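Long-range contact in probable nitrite reductase [nad(p)h] small subunit NIRD (Mycobacterium tuberculosis, PDB 4AIV), which is probably required for activity of the NADH-dependent nitrite reductase NirBD, which reduces nitrite to ammonium, and has a Rieske-like domain: residues Pro99-Ala103 / Val113-Ala117. Residues are numbered along the deposited sequence; the frame is centred on the assembly and turned at random.
Sequences PVYPA and VARVA
The open end of a beta hairpin, formed by strands 100-105 and 110-117 of the Rieske-like domain, is where Pro-102 and Ala-103 meet Val-113 and Ala-114, and it illustrates how a proline can end regular pairing. Ala-103 and Val-113 make an antiparallel non-hydrogen-bonded pair, their CA atoms 4.4 Å apart. Next to it, Ala-114 N gives a nearly straight hydrogen bond (170°) to Pro-102 O at 2.8 Å. The return bond is missing, since the proline nitrogen carries no hydrogen: Pro-102 CD lies 3.5 Å from Ala-114 O, a buried carbonyl oxygen without a hydrogen-bond partner. That oxygen also lies at the ring edge of Tyr-101, in its plane, 3.4 Å from CD2. With CG of Tyr-101 anti to its carbonyl carbon (chi1 -62°), the ring extends beside Arg-115, while CB packs 3.7 Å from Val-113 CG1. Beyond the proline the strands diverge, and Pro-102 CG barely reaches Val-116 CG2, at 4.4 Å. Arg-115 directs its guanidinium to a salt bridge with Asp-30. Within the six-stranded antiparallel sheet, strand 45-49 pairs with 100-105 through Tyr-101 and Ala-47, and strand 7-15 flanks 110-117, bonding to Val-113 and Arg-115.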
loop_
_atom_site.group_PDB
_atom_site.type_symbol
_atom_site.label_atom_id
_atom_site.label_comp_id
_atom_site.label_asym_id
_atom_site.label_seq_id
_atom_site.Cartn_x
_atom_site.Cartn_y
_atom_site.Cartn_z
ATOM N N PRO A 99 1.301 -0.328 8.528
ATOM C CA PRO A 99 -0.039 0.269 8.541
ATOM C C PRO A 99 -0.725 0.103 7.199
ATOM O O PRO A 99 -0.059 0.005 6.161
ATOM C CB PRO A 99 0.237 1.763 8.799
ATOM C CG PRO A 99 1.663 1.967 8.364
ATOM C CD PRO A 99 2.354 0.683 8.746
ATOM N N VAL A 100 -2.052 0.068 7.224
ATOM C CA VAL A 100 -2.838 0.035 6.003
ATOM C C VAL A 100 -3.663 1.312 5.971
ATOM O O VAL A 100 -4.098 1.799 7.013
ATOM C CB VAL A 100 -3.734 -1.242 5.913
ATOM C CG1 VAL A 100 -4.660 -1.352 7.132
ATOM C CG2 VAL A 100 -4.539 -1.261 4.614
ATOM N N TYR A 101 -3.829 1.884 4.784
ATOM C CA TYR A 101 -4.524 3.156 4.639
ATOM C C TYR A 101 -5.697 2.952 3.692
ATOM O O TYR A 101 -5.557 2.268 2.675
ATOM C CB TYR A 101 -3.581 4.237 4.075
ATOM C CG TYR A 101 -2.398 4.541 4.967
ATOM C CD1 TYR A 101 -1.263 3.733 4.949
ATOM C CD2 TYR A 101 -2.424 5.620 5.845
ATOM C CE1 TYR A 101 -0.171 4.007 5.771
ATOM C CE2 TYR A 101 -1.338 5.901 6.671
ATOM C CZ TYR A 101 -0.222 5.088 6.634
ATOM O OH TYR A 101 0.847 5.365 7.461
ATOM N N PRO A 102 -6.853 3.544 4.019
ATOM C CA PRO A 102 -7.970 3.473 3.065
ATOM C C PRO A 102 -7.544 4.029 1.707
ATOM O O PRO A 102 -6.844 5.046 1.623
ATOM C CB PRO A 102 -9.040 4.369 3.695
ATOM C CG PRO A 102 -8.705 4.376 5.182
ATOM C CD PRO A 102 -7.188 4.306 5.239
ATOM N N ALA A 103 -7.938 3.335 0.650
ATOM C CA ALA A 103 -7.589 3.738 -0.699
ATOM C C ALA A 103 -8.798 3.519 -1.595
ATOM O O ALA A 103 -9.466 2.484 -1.522
ATOM C CB ALA A 103 -6.391 2.949 -1.198
ATOM N N VAL A 113 -5.829 8.254 -1.336
ATOM C CA VAL A 113 -5.438 7.516 -0.151
ATOM C C VAL A 113 -5.731 8.372 1.068
ATOM O O VAL A 113 -5.401 9.565 1.091
ATOM C CB VAL A 113 -3.927 7.178 -0.166
ATOM C CG1 VAL A 113 -3.538 6.438 1.114
ATOM C CG2 VAL A 113 -3.566 6.364 -1.399
ATOM N N ALA A 114 -6.347 7.774 2.081
ATOM C CA ALA A 114 -6.694 8.525 3.278
ATOM C C ALA A 114 -5.789 8.170 4.441
ATOM O O ALA A 114 -5.226 7.079 4.509
ATOM C CB ALA A 114 -8.148 8.268 3.666
ATOM N N ARG A 115 -5.635 9.111 5.357
ATOM C CA ARG A 115 -5.173 8.763 6.686
ATOM C C ARG A 115 -6.339 9.093 7.594
ATOM O O ARG A 115 -7.136 9.990 7.302
ATOM C CB ARG A 115 -3.932 9.557 7.092
ATOM C CG ARG A 115 -4.184 11.039 7.203
ATOM C CD ARG A 115 -3.192 11.722 8.114
ATOM N NE ARG A 115 -3.410 13.161 8.082
ATOM C CZ ARG A 115 -3.799 13.896 9.120
ATOM N NH1 ARG A 115 -3.994 13.338 10.307
ATOM N NH2 ARG A 115 -3.975 15.204 8.964
ATOM N N VAL A 116 -6.454 8.358 8.689
ATOM C CA VAL A 116 -7.556 8.558 9.606
ATOM C C VAL A 116 -7.116 9.497 10.714
ATOM O O VAL A 116 -6.090 9.269 11.360
ATOM C CB VAL A 116 -8.050 7.216 10.195
ATOM C CG1 VAL A 116 -9.100 7.457 11.267
ATOM C CG2 VAL A 116 -8.595 6.329 9.092
ATOM N N ALA A 117 -7.874 10.571 10.909
ATOM C CA ALA A 117 -7.591 11.512 11.983
ATOM C C ALA A 117 -8.776 11.601 12.942
ATOM O O ALA A 117 -9.863 11.089 12.653
ATOM C CB ALA A 117 -7.247 12.888 11.415
#